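PDB 1O4S: aspartate aminotransferase from Thermotoga maritima, which catalyses the pyridoxal-phosphate-dependent transfer of an amino group from L-aspartate to 2-oxoglutarate, giving oxaloacetate and L-glutamate. Local coordinates for residues E85-R90 and Y257-E262; V105-A110 and L114-M119; F118-D123 and A265-K270. One frame throughout, in Å; residues are numbered along the deposited sequence. Where two conformers were deposited one is given.

In the fold
All three contacts lie on the same side of the chain's centre, around one end of the seven-stranded mixed sheet of the cofactor-binding domain. Interaction 1 sets helix 81-95 against strand 256-259, and interaction 2 joins strand 104-107, the neighbour of that strand, to the helix 109-121 that follows it. Interaction 3 packs the end of helix 109-121 on helix 262-275. Centres lie about 9 Å (2 and 3), 13 Å (1 and 2) and 16 Å (1 and 3) apart. Along the chain interaction 2 is nested within the loop that interaction 1 closes, while 1 and 3 interleave. Only interaction 2 touches the cofactor, at the start of helix 109-121; the others are packing.

Interaction 1: residues E85-R90 and Y257-E262; sequences EGIAKR and YLISSE
Ile87 lies across the ring of Tyr257 with its branched side chain, and this hydrophobic meeting carries most of the contact between helix 81-95 and strand 256-259. The CG2 methyl of Ile87 stands 3.7 Å from the centroid of the Tyr257 ring, only 11° off the ring normal, a CH-pi contact made over the centre of the face. The other arm of the isoleucine reaches a different part of the same ring: Ile87 CD1 lies 3.6 Å from Tyr257 CD2, near the end of the ring that joins CB. Both branches lie on the same side of the ring plane, CG2 over the centre and CD1 out past the rim at CG and CD2. In Ile87, CG2 is anti to the backbone N while CG1 runs anti to the carbonyl carbon (chi1 -68°), a conformation that lets both arms face the strand. Tyr257 takes the less common position with CG between its own backbone N and carbonyl carbon (chi1 56°), which lays the ring broadside to the helix. Two residues on, Ile259 points to the same side of the strand, and its CD1 meets Ile87 CG2 at 4.0 Å. That single methyl is thus shared between an aromatic face and an aliphatic end. Ile91, one turn further along the helix, also touches Tyr257 and Ile259, and Val104 and Val106 of the adjacent strand meet Ile87. The result is a buried helix-on-sheet layer, characteristic of the three-layered alpha/beta/alpha cofactor-binding domain of fold-type I aminotransferases.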
loop_
_atom_site.group_PDB
_atom_site.type_symbol
_atom_site.label_atom_id
_atom_site.label_comp_id
_atom_site.label_asym_id
_atom_site.label_seq_id
_atom_site.Cartn_x
_atom_site.Cartn_y
_atom_site.Cartn_z
ATOM N N GLU B 85 -20.110 -3.194 2.282
ATOM C CA GLU B 85 -21.418 -3.490 2.799
ATOM C C GLU B 85 -21.401 -4.774 3.618
ATOM O O GLU B 85 -21.985 -4.825 4.687
ATOM C CB GLU B 85 -22.414 -3.594 1.648
ATOM C CG GLU B 85 -23.829 -3.937 2.077
ATOM C CD GLU B 85 -24.730 -4.199 0.884
ATOM O OE1 GLU B 85 -24.366 -5.056 0.017
ATOM O OE2 GLU B 85 -25.797 -3.536 0.810
ATOM N N GLY B 86 -20.738 -5.816 3.123
ATOM C CA GLY B 86 -20.607 -7.057 3.879
ATOM C C GLY B 86 -19.912 -6.841 5.217
ATOM O O GLY B 86 -20.386 -7.306 6.241
ATOM N N ILE B 87 -18.791 -6.124 5.209
ATOM C CA ILE B 87 -18.081 -5.770 6.445
ATOM C C ILE B 87 -18.966 -4.944 7.393
ATOM O O ILE B 87 -19.052 -5.242 8.591
ATOM C CB ILE B 87 -16.809 -5.026 6.127
ATOM C CG1 ILE B 87 -15.818 -5.974 5.448
ATOM C CG2 ILE B 87 -16.222 -4.436 7.400
ATOM C CD1 ILE B 87 -14.656 -5.272 4.718
ATOM N N ALA B 88 -19.635 -3.930 6.851
ATOM C CA ALA B 88 -20.505 -3.084 7.644
ATOM C C ALA B 88 -21.617 -3.908 8.315
ATOM O O ALA B 88 -21.928 -3.714 9.492
ATOM C CB ALA B 88 -21.115 -1.999 6.767
ATOM N N LYS B 89 -22.207 -4.826 7.559
ATOM C CA LYS B 89 -23.297 -5.660 8.070
ATOM C C LYS B 89 -22.796 -6.626 9.153
ATOM O O LYS B 89 -23.433 -6.780 10.183
ATOM C CB LYS B 89 -23.963 -6.415 6.908
ATOM C CG LYS B 89 -25.099 -7.333 7.315
ATOM C CD LYS B 89 -25.600 -8.176 6.128
ATOM C CE LYS B 89 -26.806 -9.030 6.519
ATOM N NZ LYS B 89 -26.878 -10.264 5.648
ATOM N N ARG B 90 -21.637 -7.248 8.945
ATOM C CA ARG B 90 -21.110 -8.216 9.929
ATOM C C ARG B 90 -20.785 -7.501 11.256
ATOM O O ARG B 90 -21.279 -7.888 12.292
ATOM C CB ARG B 90 -19.889 -8.975 9.378
ATOM C CG ARG B 90 -19.362 -10.169 10.258
ATOM C CD ARG B 90 -20.089 -11.556 10.039
ATOM N N TYR B 257 -9.387 -3.558 6.993
ATOM C CA TYR B 257 -10.294 -2.455 6.859
ATOM C C TYR B 257 -10.320 -1.568 8.077
ATOM O O TYR B 257 -9.865 -1.936 9.170
ATOM C CB TYR B 257 -11.711 -2.968 6.549
ATOM C CG TYR B 257 -12.234 -3.949 7.564
ATOM C CD1 TYR B 257 -12.819 -3.513 8.759
ATOM C CD2 TYR B 257 -12.131 -5.297 7.347
ATOM C CE1 TYR B 257 -13.288 -4.397 9.696
ATOM C CE2 TYR B 257 -12.579 -6.209 8.299
ATOM C CZ TYR B 257 -13.168 -5.753 9.462
ATOM O OH TYR B 257 -13.648 -6.658 10.376
ATOM N N LEU B 258 -10.866 -0.372 7.852
ATOM C CA LEU B 258 -11.075 0.625 8.880
ATOM C C LEU B 258 -12.531 0.988 8.827
ATOM O O LEU B 258 -13.108 1.104 7.745
ATOM C CB LEU B 258 -10.200 1.835 8.571
ATOM C CG LEU B 258 -10.336 3.115 9.389
ATOM C CD1 LEU B 258 -9.003 3.793 9.516
ATOM C CD2 LEU B 258 -11.384 4.083 8.768
ATOM N N ILE B 259 -13.125 1.130 10.006
ATOM C CA ILE B 259 -14.452 1.685 10.180
ATOM C C ILE B 259 -14.360 2.879 11.141
ATOM O O ILE B 259 -13.805 2.766 12.222
ATOM C CB ILE B 259 -15.433 0.626 10.766
ATOM C CG1 ILE B 259 -15.295 -0.725 10.045
ATOM C CG2 ILE B 259 -16.885 1.164 10.694
ATOM C CD1 ILE B 259 -16.387 -1.795 10.397
ATOM N N SER B 260 -14.925 4.007 10.750
ATOM C CA SER B 260 -15.017 5.176 11.616
ATOM C C SER B 260 -16.243 6.007 11.210
ATOM O O SER B 260 -17.146 5.486 10.611
ATOM C CB SER B 260 -13.698 5.997 11.531
ATOM O OG SER B 260 -13.599 6.977 12.558
ATOM N N SER B 261 -16.289 7.278 11.581
ATOM C CA SER B 261 -17.276 8.216 11.053
ATOM C C SER B 261 -17.108 8.353 9.554
ATOM O O SER B 261 -16.047 8.015 9.018
ATOM C CB SER B 261 -17.125 9.598 11.715
ATOM O OG SER B 261 -15.826 10.141 11.530
ATOM N N GLU B 262 -18.158 8.822 8.871
ATOM C CA GLU B 262 -18.097 9.034 7.428
ATOM C C GLU B 262 -17.040 10.082 7.103
ATOM O O GLU B 262 -16.371 9.974 6.077
ATOM C CB GLU B 262 -19.472 9.375 6.829
ATOM C CG GLU B 262 -20.379 8.134 6.801
ATOM C CD GLU B 262 -21.823 8.369 6.336
ATOM O OE1 GLU B 262 -22.696 7.501 6.657
ATOM O OE2 GLU B 262 -22.088 9.419 5.666
#

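Interaction 2: residues V105-A110 and L114-M119. With PLP (pyridoxal-5'-phosphate), chain M.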
loop_
_atom_site.group_PDB
_atom_site.type_symbol
_atom_site.label_atom_id
_atom_site.label_comp_id
_atom_site.label_asym_id
_atom_site.label_seq_id
_atom_site.Cartn_x
_atom_site.Cartn_y
_atom_site.Cartn_z
ATOM N N VAL B 105 -13.391 1.520 4.927
ATOM C CA VAL B 105 -12.405 1.584 3.865
ATOM C C VAL B 105 -11.618 0.284 3.919
ATOM O O VAL B 105 -11.138 -0.118 4.968
ATOM C CB VAL B 105 -11.411 2.775 4.024
ATOM C CG1 VAL B 105 -10.575 2.920 2.806
ATOM C CG2 VAL B 105 -12.167 4.078 4.301
ATOM N N VAL B 106 -11.473 -0.334 2.772
ATOM C CA VAL B 106 -10.771 -1.588 2.628
ATOM C C VAL B 106 -9.336 -1.229 2.250
ATOM O O VAL B 106 -9.111 -0.402 1.379
ATOM C CB VAL B 106 -11.453 -2.448 1.545
ATOM C CG1 VAL B 106 -10.601 -3.693 1.219
ATOM C CG2 VAL B 106 -12.872 -2.819 2.006
ATOM N N THR B 107 -8.386 -1.863 2.935
ATOM C CA THR B 107 -6.975 -1.549 2.886
ATOM C C THR B 107 -6.110 -2.795 2.765
ATOM O O THR B 107 -6.562 -3.922 2.958
ATOM C CB THR B 107 -6.591 -0.843 4.227
ATOM O OG1 THR B 107 -6.837 -1.739 5.336
ATOM C CG2 THR B 107 -7.475 0.425 4.528
ATOM N N ASN B 108 -4.848 -2.592 2.452
ATOM C CA ASN B 108 -3.881 -3.678 2.336
ATOM C C ASN B 108 -3.423 -4.113 3.720
ATOM O O ASN B 108 -2.419 -3.626 4.251
ATOM C CB ASN B 108 -2.663 -3.223 1.512
ATOM C CG ASN B 108 -2.967 -3.085 0.036
ATOM O OD1 ASN B 108 -3.148 -4.080 -0.629
ATOM N ND2 ASN B 108 -2.975 -1.850 -0.489
ATOM N N GLY B 109 -4.120 -5.093 4.240
ATOM C CA GLY B 109 -4.036 -5.492 5.632
ATOM C C GLY B 109 -4.551 -4.425 6.583
ATOM O O GLY B 109 -4.818 -3.256 6.207
ATOM N N ALA B 110 -4.723 -4.833 7.830
ATOM C CA ALA B 110 -4.859 -3.897 8.938
ATOM C C ALA B 110 -3.662 -2.927 9.035
ATOM O O ALA B 110 -3.791 -1.830 9.541
ATOM C CB ALA B 110 -5.017 -4.676 10.278
ATOM N N LEU B 114 -4.066 1.067 9.682
ATOM C CA LEU B 114 -3.402 1.807 10.744
ATOM C C LEU B 114 -2.648 3.021 10.167
ATOM O O LEU B 114 -2.806 4.126 10.621
ATOM C CB LEU B 114 -2.456 0.882 11.526
ATOM C CG LEU B 114 -3.123 -0.193 12.429
ATOM C CD1 LEU B 114 -2.325 -1.536 12.598
ATOM C CD2 LEU B 114 -3.455 0.414 13.846
ATOM N N PHE B 115 -1.825 2.803 9.150
ATOM C CA PHE B 115 -1.058 3.876 8.569
ATOM C C PHE B 115 -1.960 5.009 8.053
ATOM O O PHE B 115 -1.699 6.196 8.309
ATOM C CB PHE B 115 -0.184 3.343 7.440
ATOM C CG PHE B 115 0.621 4.402 6.773
ATOM C CD1 PHE B 115 0.378 4.759 5.460
ATOM C CD2 PHE B 115 1.626 5.064 7.466
ATOM C CE1 PHE B 115 1.109 5.782 4.838
ATOM C CE2 PHE B 115 2.348 6.095 6.842
ATOM C CZ PHE B 115 2.092 6.428 5.519
ATOM N N ASN B 116 -3.015 4.626 7.345
ATOM C CA ASN B 116 -4.003 5.581 6.831
ATOM C C ASN B 116 -4.673 6.403 7.932
ATOM O O ASN B 116 -4.913 7.586 7.731
ATOM C CB ASN B 116 -5.103 4.912 6.006
ATOM C CG ASN B 116 -4.628 4.356 4.671
ATOM O OD1 ASN B 116 -3.507 4.602 4.202
ATOM N ND2 ASN B 116 -5.517 3.606 4.039
ATOM N N ALA B 117 -4.954 5.778 9.079
ATOM C CA ALA B 117 -5.511 6.469 10.254
ATOM C C ALA B 117 -4.577 7.565 10.768
ATOM O O ALA B 117 -4.990 8.716 11.011
ATOM C CB ALA B 117 -5.832 5.461 11.385
ATOM N N PHE B 118 -3.308 7.208 10.923
ATOM C CA PHE B 118 -2.321 8.167 11.393
ATOM C C PHE B 118 -2.152 9.303 10.387
ATOM O O PHE B 118 -2.074 10.447 10.772
ATOM C CB PHE B 118 -1.006 7.459 11.661
ATOM C CG PHE B 118 -1.095 6.433 12.780
ATOM C CD1 PHE B 118 -1.743 6.740 13.978
ATOM C CD2 PHE B 118 -0.499 5.182 12.648
ATOM C CE1 PHE B 118 -1.800 5.811 15.007
ATOM C CE2 PHE B 118 -0.536 4.261 13.676
ATOM C CZ PHE B 118 -1.197 4.567 14.844
ATOM N N MET B 119 -2.093 8.978 9.096
ATOM C CA MET B 119 -1.928 9.997 8.063
ATOM C C MET B 119 -3.185 10.914 7.996
ATOM O O MET B 119 -3.087 12.125 7.708
ATOM C CB MET B 119 -1.718 9.334 6.694
ATOM C CG MET B 119 -0.414 8.647 6.480
ATOM S SD MET B 119 0.996 9.804 6.447
ATOM C CE MET B 119 0.822 10.521 4.876
HETATM N N1 PLP M . -1.749 -5.478 14.455
HETATM C C2 PLP M . -1.066 -6.480 15.117
HETATM C C2A PLP M . -0.723 -6.195 16.550
HETATM C C3 PLP M . -0.695 -7.664 14.461
HETATM O O3 PLP M . -0.097 -8.545 15.069
HETATM C C4 PLP M . -1.068 -7.872 13.124
HETATM C C4A PLP M . -0.684 -9.186 12.409
HETATM C C5 PLP M . -1.787 -6.825 12.496
HETATM C C6 PLP M . -2.105 -5.650 13.174
HETATM C C5A PLP M . -2.290 -6.827 11.069
HETATM O O4P PLP M . -1.545 -7.294 9.957
HETATM P P PLP M . -2.166 -7.352 8.482
HETATM O O1P PLP M . -1.567 -8.615 7.984
HETATM O O2P PLP M . -3.637 -7.345 8.550
HETATM O O3P PLP M . -1.536 -6.145 7.906
#
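Thr107 and Asn116 meet where strand 104-107 lies beside the helix it leads into, Thr107 CG2 lying 3.8 Å from Asn116 ND2 as the two side chains run antiparallel alongside one another. Thr107 holds OG1 between its backbone N and carbonyl carbon (chi1 61°), which sends the hydroxyl to Gly109 O at 2.7 Å and leaves the methyl for Asn116. The hydroxyl approaches from above the carbonyl plane, 38° out of it. A valine here would probably lose this grip on the Gly109 carbonyl, leaving the turn into the helix freer to shift beside the cofactor. The amide nitrogen of Asn116 has its polar partner in Gln272 OE1 of helix 262-275. Leu114 N donates to Ala110 O at 2.9 Å, a first-turn helical bond, and with CG anti to its carbonyl carbon (chi1 -71°), CG and CD1 of Leu114 both lie 3.4 Å from Ala110 O. At the helix start, Ala110 N donates to O2P of the pyridoxal phosphate at 2.8 Å. Gly109, having no CB, brings its CA to 3.4 Å from PLP O3P, where a CB would clash; its positive phi is a separate reason for glycine. The helix dipole would probably help to hold the phosphate. Around this strand-turn-helix unit, strand 256-259 pairs with strand 104-107, helix 138-144 packs on Leu114, and helix 262-275 lies against Val105 and Asn116.

Interaction 3: residues F118-D123 and A265-K270; sequences FMALLD and ATAVSK
Ala120, in the last turn of helix 109-121, presses its CB against Ala267 and Val268 of helix 262-275, a helix-helix packing contact within the alpha/beta cofactor-binding domain of a fold-type I aminotransferase. Ala120 gives up more surface than either partner, and its CB points toward the other helix. Because none of the three residues has a long side chain, the backbones come close: the CA atoms of Ala120 and Val268 are 5.7 Å apart. Ala267 also points its CB across the interface, so the two alanines meet methyl to methyl. The contact is wholly apolar and buried, and it lies away from the active site, with the side chain of Val268 about 14 Å from the pyridoxal phosphate. Behind it, Val268 rests on Val105 of strand 104-107. The second subunit also reaches this region: its Val14 packs on Ala267 and its Ser15 OG is hydrogen-bonded to Met119 O. Helix 109-121 ends just beyond Ala120, Leu122 being the first residue to leave helical geometry. Val268 adopts a conformation with CG1 anti to the backbone N (chi1 162°) and CG2 beside that nitrogen, which directs CG2 to Ala120. The two methyls, Val268 CG2 and Ala120 CB, are 3.7 Å apart, and Ala267 CB follows at 4.1 Å from the same Ala120 CB.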
loop_
_atom_site.group_PDB
_atom_site.type_symbol
_atom_site.label_atom_id
_atom_site.label_comp_id
_atom_site.label_asym_id
_atom_site.label_seq_id
_atom_site.Cartn_x
_atom_site.Cartn_y
_atom_site.Cartn_z
ATOM N N PHE B 118 -3.308 7.208 10.923
ATOM C CA PHE B 118 -2.321 8.167 11.393
ATOM C C PHE B 118 -2.152 9.303 10.387
ATOM O O PHE B 118 -2.074 10.447 10.772
ATOM C CB PHE B 118 -1.006 7.459 11.661
ATOM C CG PHE B 118 -1.095 6.433 12.780
ATOM C CD1 PHE B 118 -1.743 6.740 13.978
ATOM C CD2 PHE B 118 -0.499 5.182 12.648
ATOM C CE1 PHE B 118 -1.800 5.811 15.007
ATOM C CE2 PHE B 118 -0.536 4.261 13.676
ATOM C CZ PHE B 118 -1.197 4.567 14.844
ATOM N N MET B 119 -2.093 8.978 9.096
ATOM C CA MET B 119 -1.928 9.997 8.063
ATOM C C MET B 119 -3.185 10.914 7.996
ATOM O O MET B 119 -3.087 12.125 7.708
ATOM C CB MET B 119 -1.718 9.334 6.694
ATOM C CG MET B 119 -0.414 8.647 6.480
ATOM S SD MET B 119 0.996 9.804 6.447
ATOM C CE MET B 119 0.822 10.521 4.876
ATOM N N ALA B 120 -4.350 10.338 8.279
ATOM C CA ALA B 120 -5.598 11.064 8.166
ATOM C C ALA B 120 -5.860 11.939 9.358
ATOM O O ALA B 120 -6.478 12.973 9.215
ATOM C CB ALA B 120 -6.744 10.130 7.947
ATOM N N LEU B 121 -5.343 11.563 10.514
ATOM C CA LEU B 121 -5.679 12.227 11.753
ATOM C C LEU B 121 -4.553 13.050 12.350
ATOM O O LEU B 121 -4.818 13.901 13.194
ATOM C CB LEU B 121 -6.101 11.199 12.810
ATOM C CG LEU B 121 -7.313 10.345 12.507
ATOM C CD1 LEU B 121 -7.583 9.454 13.700
ATOM C CD2 LEU B 121 -8.506 11.216 12.155
ATOM N N LEU B 122 -3.313 12.769 11.990
ATOM C CA LEU B 122 -2.177 13.415 12.631
ATOM C C LEU B 122 -1.631 14.569 11.798
ATOM O O LEU B 122 -1.262 14.397 10.641
ATOM C CB LEU B 122 -1.045 12.431 12.873
ATOM C CG LEU B 122 -1.278 11.212 13.752
ATOM C CD1 LEU B 122 0.077 10.533 14.028
ATOM C CD2 LEU B 122 -2.007 11.568 15.076
ATOM N N ASP B 123 -1.617 15.754 12.395
ATOM C CA ASP B 123 -0.779 16.859 11.927
ATOM C C ASP B 123 0.615 16.711 12.544
ATOM O O ASP B 123 0.788 16.082 13.583
ATOM C CB ASP B 123 -1.374 18.208 12.339
ATOM C CG ASP B 123 -2.659 18.514 11.631
ATOM O OD1 ASP B 123 -2.648 18.413 10.386
ATOM O OD2 ASP B 123 -3.711 18.857 12.232
ATOM N N ALA B 265 -13.589 8.233 7.443
ATOM C CA ALA B 265 -13.557 7.288 6.347
ATOM C C ALA B 265 -13.271 7.979 5.017
ATOM O O ALA B 265 -12.554 7.462 4.194
ATOM C CB ALA B 265 -14.856 6.518 6.266
ATOM N N THR B 266 -13.818 9.155 4.837
ATOM C CA THR B 266 -13.611 9.916 3.628
ATOM C C THR B 266 -12.152 10.386 3.523
ATOM O O THR B 266 -11.542 10.317 2.466
ATOM C CB THR B 266 -14.571 11.091 3.638
ATOM O OG1 THR B 266 -15.836 10.627 3.185
ATOM C CG2 THR B 266 -14.192 12.171 2.587
ATOM N N ALA B 267 -11.617 10.879 4.634
ATOM C CA ALA B 267 -10.224 11.257 4.698
ATOM C C ALA B 267 -9.335 10.027 4.436
ATOM O O ALA B 267 -8.409 10.074 3.626
ATOM C CB ALA B 267 -9.909 11.886 6.069
ATOM N N VAL B 268 -9.632 8.931 5.120
ATOM C CA VAL B 268 -8.851 7.709 4.985
ATOM C C VAL B 268 -8.882 7.193 3.562
ATOM O O VAL B 268 -7.860 6.748 3.046
ATOM C CB VAL B 268 -9.290 6.656 6.028
ATOM C CG1 VAL B 268 -8.832 5.264 5.643
ATOM C CG2 VAL B 268 -8.799 7.047 7.412
ATOM N N SER B 269 -10.015 7.359 2.894
ATOM C CA SER B 269 -10.226 6.925 1.528
ATOM C C SER B 269 -9.373 7.734 0.527
ATOM O O SER B 269 -8.877 7.205 -0.460
ATOM C CB SER B 269 -11.753 6.909 1.223
ATOM O OG SER B 269 -12.257 6.061 2.231
ATOM N N LYS B 270 -9.189 9.013 0.809
ATOM C CA LYS B 270 -8.291 9.855 0.046
ATOM C C LYS B 270 -6.852 9.379 0.174
ATOM O O LYS B 270 -6.203 9.255 -0.812
ATOM C CB LYS B 270 -8.411 11.317 0.488
ATOM C CG LYS B 270 -9.708 11.965 0.076
ATOM C CD LYS B 270 -9.796 13.389 0.642
ATOM C CE LYS B 270 -11.178 14.000 0.405
ATOM N NZ LYS B 270 -11.543 15.004 1.461
#